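Alpha-L-rhamnosidase (Aspergillus terreus, PDB 6GSZ) probably catalyses the hydrolysis of terminal non-reducing alpha-L-rhamnose residues in alpha-L-rhamnosides, as a calcium-containing glycoside hydrolase. Local coordinates at residues 174-179 and 495-500; 220-225 and 514-519. One frame throughout, in Å; residues are numbered along the deposited sequence.

Contact 1. Residues 174-179 and 495-500. With NAG (2-acetamido-2-deoxy-beta-D-glucopyranose), chain B.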
loop_
_atom_site.group_PDB
_atom_site.type_symbol
_atom_site.label_atom_id
_atom_site.label_comp_id
_atom_site.label_asym_id
_atom_site.label_seq_id
_atom_site.Cartn_x
_atom_site.Cartn_y
_atom_site.Cartn_z
ATOM N N GLY A 174 -8.179 -6.540 -8.561
ATOM C CA GLY A 174 -6.816 -6.181 -8.204
ATOM C C GLY A 174 -5.844 -7.260 -8.672
ATOM O O GLY A 174 -6.244 -8.179 -9.432
ATOM N N TRP A 175 -4.585 -7.143 -8.278
ATOM C CA TRP A 175 -3.521 -8.004 -8.732
ATOM C C TRP A 175 -3.050 -8.950 -7.623
ATOM O O TRP A 175 -2.333 -8.515 -6.701
ATOM C CB TRP A 175 -2.346 -7.212 -9.305
ATOM C CG TRP A 175 -1.359 -8.066 -10.032
ATOM C CD1 TRP A 175 -1.470 -9.391 -10.342
ATOM C CD2 TRP A 175 -0.091 -7.641 -10.555
ATOM N NE1 TRP A 175 -0.376 -9.813 -11.057
ATOM C CE2 TRP A 175 0.489 -8.763 -11.195
ATOM C CE3 TRP A 175 0.592 -6.424 -10.560
ATOM C CZ2 TRP A 175 1.708 -8.688 -11.853
ATOM C CZ3 TRP A 175 1.816 -6.353 -11.183
ATOM C CH2 TRP A 175 2.349 -7.468 -11.848
ATOM N N GLN A 176 -3.481 -10.213 -7.674
ATOM C CA GLN A 176 -2.989 -11.289 -6.806
ATOM C C GLN A 176 -2.042 -12.168 -7.639
ATOM O O GLN A 176 -2.089 -12.140 -8.879
ATOM C CB GLN A 176 -4.141 -12.110 -6.208
ATOM C CG GLN A 176 -5.074 -11.264 -5.331
ATOM C CD GLN A 176 -6.191 -10.581 -6.100
ATOM O OE1 GLN A 176 -6.911 -11.239 -6.886
ATOM N NE2 GLN A 176 -6.418 -9.281 -5.898
ATOM N N SER A 177 -1.331 -13.062 -6.966
ATOM C CA SER A 177 -0.617 -14.157 -7.586
ATOM C C SER A 177 -1.712 -15.177 -7.919
ATOM O O SER A 177 -1.897 -16.168 -7.230
ATOM C CB SER A 177 0.451 -14.724 -6.677
ATOM O OG SER A 177 1.478 -13.761 -6.451
ATOM N N TYR A 178 -2.379 -14.935 -9.070
ATOM C CA TYR A 178 -3.692 -15.549 -9.341
ATOM C C TYR A 178 -3.631 -17.074 -9.412
ATOM O O TYR A 178 -4.654 -17.716 -9.123
ATOM C CB TYR A 178 -4.255 -15.074 -10.676
ATOM C CG TYR A 178 -4.468 -13.596 -10.793
ATOM C CD1 TYR A 178 -5.418 -12.928 -10.034
ATOM C CD2 TYR A 178 -3.748 -12.844 -11.707
ATOM C CE1 TYR A 178 -5.686 -11.583 -10.229
ATOM C CE2 TYR A 178 -3.983 -11.499 -11.909
ATOM C CZ TYR A 178 -4.947 -10.845 -11.159
ATOM O OH TYR A 178 -5.184 -9.509 -11.397
ATOM N N GLN A 179 -2.492 -17.652 -9.807
ATOM C CA GLN A 179 -2.443 -19.130 -9.889
ATOM C C GLN A 179 -2.513 -19.792 -8.508
ATOM O O GLN A 179 -2.722 -21.015 -8.433
ATOM C CB GLN A 179 -1.233 -19.640 -10.673
ATOM C CG GLN A 179 0.131 -19.555 -10.003
ATOM C CD GLN A 179 0.849 -18.243 -10.139
ATOM O OE1 GLN A 179 0.272 -17.130 -9.983
ATOM N NE2 GLN A 179 2.142 -18.377 -10.434
ATOM N N LEU A 495 1.758 -10.491 1.496
ATOM C CA LEU A 495 2.682 -11.434 2.069
ATOM C C LEU A 495 2.241 -12.898 1.919
ATOM O O LEU A 495 3.115 -13.782 1.859
ATOM C CB LEU A 495 2.980 -11.081 3.529
ATOM C CG LEU A 495 3.886 -9.847 3.708
ATOM C CD1 LEU A 495 3.796 -9.324 5.125
ATOM C CD2 LEU A 495 5.323 -10.188 3.343
ATOM N N LYS A 496 0.916 -13.144 1.809
ATOM C CA LYS A 496 0.468 -14.489 1.443
ATOM C C LYS A 496 1.006 -14.897 0.055
ATOM O O LYS A 496 1.482 -16.009 -0.153
ATOM C CB LYS A 496 -1.073 -14.549 1.436
ATOM C CG LYS A 496 -1.662 -14.500 2.833
ATOM C CD LYS A 496 -3.181 -14.492 2.800
ATOM C CE LYS A 496 -3.750 -14.555 4.192
ATOM N NZ LYS A 496 -5.226 -14.423 4.163
ATOM N N ASP A 497 0.928 -13.945 -0.867
ATOM C CA ASP A 497 1.418 -14.193 -2.242
ATOM C C ASP A 497 2.931 -14.351 -2.229
ATOM O O ASP A 497 3.492 -15.230 -2.911
ATOM C CB ASP A 497 0.939 -13.117 -3.209
ATOM C CG ASP A 497 -0.557 -13.205 -3.491
ATOM O OD1 ASP A 497 -1.196 -14.220 -3.075
ATOM O OD2 ASP A 497 -1.063 -12.240 -4.145
ATOM N N ALA A 498 3.620 -13.534 -1.399
ATOM C CA ALA A 498 5.072 -13.637 -1.342
ATOM C C ALA A 498 5.446 -15.083 -0.944
ATOM O O ALA A 498 6.370 -15.685 -1.497
ATOM C CB ALA A 498 5.640 -12.625 -0.370
ATOM N N ARG A 499 4.753 -15.626 0.081
ATOM C CA ARG A 499 5.003 -16.957 0.582
ATOM C C ARG A 499 4.739 -17.997 -0.529
ATOM O O ARG A 499 5.547 -18.902 -0.730
ATOM C CB ARG A 499 4.164 -17.211 1.840
ATOM C CG ARG A 499 4.274 -18.613 2.403
ATOM C CD ARG A 499 5.715 -18.997 2.689
ATOM N NE ARG A 499 5.773 -20.181 3.517
ATOM C CZ ARG A 499 6.869 -20.940 3.703
ATOM N NH1 ARG A 499 8.001 -20.602 3.086
ATOM N NH2 ARG A 499 6.788 -21.984 4.525
ATOM N N SER A 500 3.577 -17.914 -1.193
ATOM C CA SER A 500 3.259 -18.859 -2.258
ATOM C C SER A 500 4.330 -18.847 -3.366
ATOM O O SER A 500 4.768 -19.950 -3.828
ATOM C CB SER A 500 1.900 -18.532 -2.865
ATOM O OG SER A 500 0.836 -18.720 -1.936
HETATM C C1 NAG B . 6.516 -23.082 -10.563
HETATM C C2 NAG B . 5.308 -22.689 -11.430
HETATM C C3 NAG B . 5.433 -23.275 -12.815
HETATM C C4 NAG B . 6.738 -22.891 -13.469
HETATM C C5 NAG B . 7.880 -23.291 -12.534
HETATM C C6 NAG B . 9.208 -22.783 -13.076
HETATM C C7 NAG B . 3.036 -22.258 -10.587
HETATM C C8 NAG B . 1.833 -22.891 -9.933
HETATM N N2 NAG B . 4.067 -23.107 -10.841
HETATM O O3 NAG B . 4.347 -22.806 -13.604
HETATM O O4 NAG B . 6.806 -23.621 -14.690
HETATM O O5 NAG B . 7.671 -22.639 -11.268
HETATM O O6 NAG B . 9.115 -21.357 -13.404
HETATM O O7 NAG B . 3.095 -21.048 -10.852
HETATM O O HOH W 1 -0.641 -9.562 -4.400
#

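Contact 2. Residues 220-225 and 514-519. With MAN (alpha-D-mannopyranose), chain C; NAG (2-acetamido-2-deoxy-beta-D-glucopyranose), chain B.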
loop_
_atom_site.group_PDB
_atom_site.type_symbol
_atom_site.label_atom_id
_atom_site.label_comp_id
_atom_site.label_asym_id
_atom_site.label_seq_id
_atom_site.Cartn_x
_atom_site.Cartn_y
_atom_site.Cartn_z
ATOM N N ARG A 220 2.336 -10.547 -22.511
ATOM C CA ARG A 220 0.917 -10.584 -22.288
ATOM C C ARG A 220 0.462 -12.024 -22.039
ATOM O O ARG A 220 1.247 -12.987 -22.154
ATOM C CB ARG A 220 0.120 -9.896 -23.387
ATOM C CG ARG A 220 0.212 -10.579 -24.730
ATOM C CD ARG A 220 -0.735 -9.985 -25.796
ATOM N NE ARG A 220 -0.224 -8.722 -26.334
ATOM C CZ ARG A 220 -0.516 -7.511 -25.886
ATOM N NH1 ARG A 220 -1.439 -7.331 -24.948
ATOM N NH2 ARG A 220 0.151 -6.473 -26.337
ATOM N N ASN A 221 -0.827 -12.166 -21.689
ATOM C CA ASN A 221 -1.435 -13.490 -21.473
ATOM C C ASN A 221 -0.673 -14.288 -20.416
ATOM O O ASN A 221 -0.488 -15.510 -20.549
ATOM C CB ASN A 221 -1.557 -14.266 -22.793
ATOM C CG ASN A 221 -2.409 -13.528 -23.790
ATOM O OD1 ASN A 221 -3.451 -12.998 -23.410
ATOM N ND2 ASN A 221 -1.996 -13.537 -25.062
ATOM N N ILE A 222 -0.277 -13.601 -19.325
ATOM C CA ILE A 222 0.611 -14.237 -18.358
ATOM C C ILE A 222 -0.134 -15.356 -17.594
ATOM O O ILE A 222 0.415 -16.461 -17.359
ATOM C CB ILE A 222 1.215 -13.195 -17.392
ATOM C CG1 ILE A 222 2.167 -12.271 -18.169
ATOM C CG2 ILE A 222 1.948 -13.862 -16.243
ATOM C CD1 ILE A 222 2.646 -11.055 -17.397
ATOM N N TYR A 223 -1.362 -15.053 -17.169
ATOM C CA TYR A 223 -2.145 -15.968 -16.337
ATOM C C TYR A 223 -3.168 -16.772 -17.144
ATOM O O TYR A 223 -3.621 -17.844 -16.728
ATOM C CB TYR A 223 -2.847 -15.215 -15.208
ATOM C CG TYR A 223 -1.867 -14.559 -14.279
ATOM C CD1 TYR A 223 -1.327 -15.265 -13.210
ATOM C CD2 TYR A 223 -1.443 -13.253 -14.470
ATOM C CE1 TYR A 223 -0.427 -14.673 -12.339
ATOM C CE2 TYR A 223 -0.524 -12.665 -13.606
ATOM C CZ TYR A 223 -0.015 -13.376 -12.539
ATOM O OH TYR A 223 0.842 -12.751 -11.652
ATOM N N GLY A 224 -3.505 -16.275 -18.337
ATOM C CA GLY A 224 -4.490 -16.844 -19.263
ATOM C C GLY A 224 -4.545 -15.927 -20.451
ATOM O O GLY A 224 -3.986 -14.859 -20.452
ATOM N N ASP A 225 -5.251 -16.376 -21.499
ATOM C CA ASP A 225 -5.298 -15.603 -22.742
ATOM C C ASP A 225 -6.714 -15.198 -23.095
ATOM O O ASP A 225 -6.915 -14.696 -24.225
ATOM C CB ASP A 225 -4.673 -16.369 -23.906
ATOM C CG ASP A 225 -5.396 -17.617 -24.350
ATOM O OD1 ASP A 225 -6.421 -17.979 -23.758
ATOM O OD2 ASP A 225 -4.950 -18.161 -25.375
ATOM N N PRO A 514 3.226 -9.889 -7.212
ATOM C CA PRO A 514 3.276 -11.201 -7.890
ATOM C C PRO A 514 4.440 -11.345 -8.881
ATOM O O PRO A 514 4.916 -10.340 -9.460
ATOM C CB PRO A 514 1.958 -11.213 -8.674
ATOM C CG PRO A 514 1.013 -10.340 -7.826
ATOM C CD PRO A 514 1.929 -9.215 -7.370
ATOM N N ASN A 515 4.924 -12.576 -8.985
ATOM C CA ASN A 515 6.117 -12.849 -9.757
ATOM C C ASN A 515 5.752 -13.095 -11.240
ATOM O O ASN A 515 5.227 -14.154 -11.553
ATOM C CB ASN A 515 6.856 -14.041 -9.175
ATOM C CG ASN A 515 8.038 -14.463 -10.015
ATOM O OD1 ASN A 515 8.630 -13.603 -10.675
ATOM N ND2 ASN A 515 8.415 -15.749 -9.890
ATOM N N ILE A 516 6.171 -12.175 -12.114
ATOM C CA ILE A 516 5.945 -12.300 -13.552
ATOM C C ILE A 516 7.188 -12.828 -14.256
ATOM O O ILE A 516 7.168 -12.940 -15.466
ATOM C CB ILE A 516 5.509 -10.956 -14.169
ATOM C CG1 ILE A 516 6.535 -9.835 -13.931
ATOM C CG2 ILE A 516 4.143 -10.615 -13.650
ATOM C CD1 ILE A 516 6.461 -8.654 -14.862
ATOM N N HIS A 517 8.287 -13.073 -13.536
ATOM C CA HIS A 517 9.609 -13.329 -14.115
ATOM C C HIS A 517 10.043 -14.802 -14.080
ATOM O O HIS A 517 11.165 -15.116 -14.557
ATOM C CB HIS A 517 10.687 -12.472 -13.432
ATOM C CG HIS A 517 10.484 -11.008 -13.634
ATOM N ND1 HIS A 517 10.678 -10.076 -12.641
ATOM C CD2 HIS A 517 10.129 -10.296 -14.734
ATOM C CE1 HIS A 517 10.420 -8.853 -13.122
ATOM N NE2 HIS A 517 10.069 -8.968 -14.393
ATOM N N GLY A 518 9.226 -15.713 -13.565
ATOM C CA GLY A 518 9.614 -17.150 -13.581
ATOM C C GLY A 518 10.610 -17.483 -12.475
ATOM O O GLY A 518 10.618 -16.792 -11.458
ATOM N N ASN A 519 11.457 -18.512 -12.682
ATOM C CA ASN A 519 12.244 -19.064 -11.602
ATOM C C ASN A 519 13.755 -18.783 -11.728
ATOM O O ASN A 519 14.542 -19.323 -10.951
ATOM C CB ASN A 519 11.960 -20.554 -11.433
ATOM C CG ASN A 519 12.612 -21.406 -12.496
ATOM O OD1 ASN A 519 13.070 -20.887 -13.514
ATOM N ND2 ASN A 519 12.633 -22.720 -12.280
HETATM C C1 MAN C . 4.851 -17.630 -24.023
HETATM C C2 MAN C . 5.181 -16.230 -24.530
HETATM C C3 MAN C . 5.031 -15.199 -23.415
HETATM C C4 MAN C . 3.644 -15.346 -22.752
HETATM C C5 MAN C . 3.453 -16.792 -22.264
HETATM C C6 MAN C . 2.115 -16.910 -21.519
HETATM O O2 MAN C . 4.319 -15.903 -25.620
HETATM O O3 MAN C . 5.248 -13.914 -23.953
HETATM O O4 MAN C . 3.480 -14.556 -21.573
HETATM O O5 MAN C . 3.568 -17.682 -23.391
HETATM O O6 MAN C . 1.163 -16.656 -22.534
HETATM C C1 NAG B . 6.516 -23.082 -10.563
HETATM C C2 NAG B . 5.308 -22.689 -11.430
HETATM C C3 NAG B . 5.433 -23.275 -12.815
HETATM C C4 NAG B . 6.738 -22.891 -13.469
HETATM C C5 NAG B . 7.880 -23.291 -12.534
HETATM C C6 NAG B . 9.208 -22.783 -13.076
HETATM C C7 NAG B . 3.036 -22.258 -10.587
HETATM C C8 NAG B . 1.833 -22.891 -9.933
HETATM N N2 NAG B . 4.067 -23.107 -10.841
HETATM O O3 NAG B . 4.347 -22.806 -13.604
HETATM O O4 NAG B . 6.806 -23.621 -14.690
HETATM O O5 NAG B . 7.671 -22.639 -11.268
HETATM O O6 NAG B . 9.115 -21.357 -13.404
HETATM O O7 NAG B . 3.095 -21.048 -10.852
#

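Contact 1. Residues 174-179 and 495-500
Ser-177 and Asp-497 both hold their first side-chain branch beside the backbone N, opposite the carbonyl carbon (chi1 -66° for OG, -71° for CG). With both CB atoms directed at the other segment, this lays the carboxylate of Asp-497 against the backbone of 176-177 and the serine hydroxyl alongside the aspartate methylene. The central bond runs from Ser-177 N to Asp-497 OD2, 3.0 Å long and nearly straight (163°). The N-H comes down on the oxygen from well above the carboxylate plane. A bridging water also donates to Asp-497 OD2, at 2.7 Å, and to Trp-175 O, so the same carboxylate oxygen holds the loop at two points. The other oxygen, OD1, forms a salt bridge with Arg-181, which would be expected to keep the aspartate ionised and fix the turn of its carboxylate.

Ser-177 OG lies 3.3 Å from Asp-497 CB, while its hydrogen bond goes to Glu-501, one turn further along the helix; Gln-176 CA sits 3.4 Å from Asp-497 OD2. Behind this face the loop is braced by Tyr-178, whose OH donates to Gly-174 O (2.6 Å) and whose ring takes Gln-176 O over its centre. At the far end Gln-179 NE2 reaches a sugar of a protein-attached glycan, 2.9 Å from NAG O7. The arrangement is a buried interdomain junction: an inverse gamma turn centred on Ser-177, in the loop between strands 164-165 and 182-188 of the alpha-L-rhamnosidase N-terminal family region, docked on helix 488-503 of the six-hairpin glycosidase domain, an (alpha/alpha)6 barrel in this family.

Contact 2. Residues 220-225 and 514-519
A partly buried seam between two domains brings Ile-222 and Tyr-223 of one loop against Ile-516 and Pro-514 of another, beside a glycan carried by the protein itself. The two isoleucines meet through methyl groups. Ile-222 CD1, at the end of an extended chain, meets Ile-516 CG2 at 4.1 Å, the two side chains crossing obliquely. The torsion of Ile-516 decides which of its branches is used: CG1 is wedged between the backbone N and the carbonyl carbon (chi1 58°) and heads away from the seam to lie over a face of the His-517 ring, leaving the CG2 methyl to face Ile-222.

Tyr-223 makes the second touch, at the Pro-514 end of the loop. Its phenol oxygen lies 3.5 Å from Pro-514 CB, the ring side chain running across the proline at roughly a right angle, and it also accepts from Trp-175 NE1. Ile-222 CG2 covers one face of that ring near its rim, 3.8 Å above the plane, so the two neighbours pack on each other on the way to the other loop.

Pro-514 follows a cis peptide bond, and beyond it the backbone is shaped by Asn-515. Its OD1 accepts from His-517 N at 2.9 Å, the N-H arriving from above the amide plane, while ND2 donates almost straight (171°) to Gly-518 O, which lies in that plane. One side chain thus grips the turn that carries Ile-516. Mannose O4 donates to Arg-220 O at 2.8 Å. Mannose O6 donates to Asn-221 O, and Asn-519 ND2 packs 3.5 Å from NAG C6. What results is a loop-to-loop interdomain contact, Ile-222 and Tyr-223 set against a cis-proline and the Ile-516 of an Asx turn.

Following the chain from the N terminus, residues 174-179 come first, in the loop between strands 164-165 and 182-188, then 220-225, between helix 207-210 and strand 228-237. The chain passes through the concanavalin-like region before entering the glycosidase domain, where 495-500 closes contact 1 across 315 residues and 514-519 closes contact 2 across 288. The two closures cross rather than nest. Their centres lie 12 Å apart and they touch directly: Trp-175 NE1 is 3.2 Å from Tyr-223 OH, a probable hydrogen bond, and Ser-177 OG packs on Pro-514 CB. Glu-501 bonds to Ser-177 and Asn-515, so helix 488-503 and the loop after it receive both earlier loops as one interface.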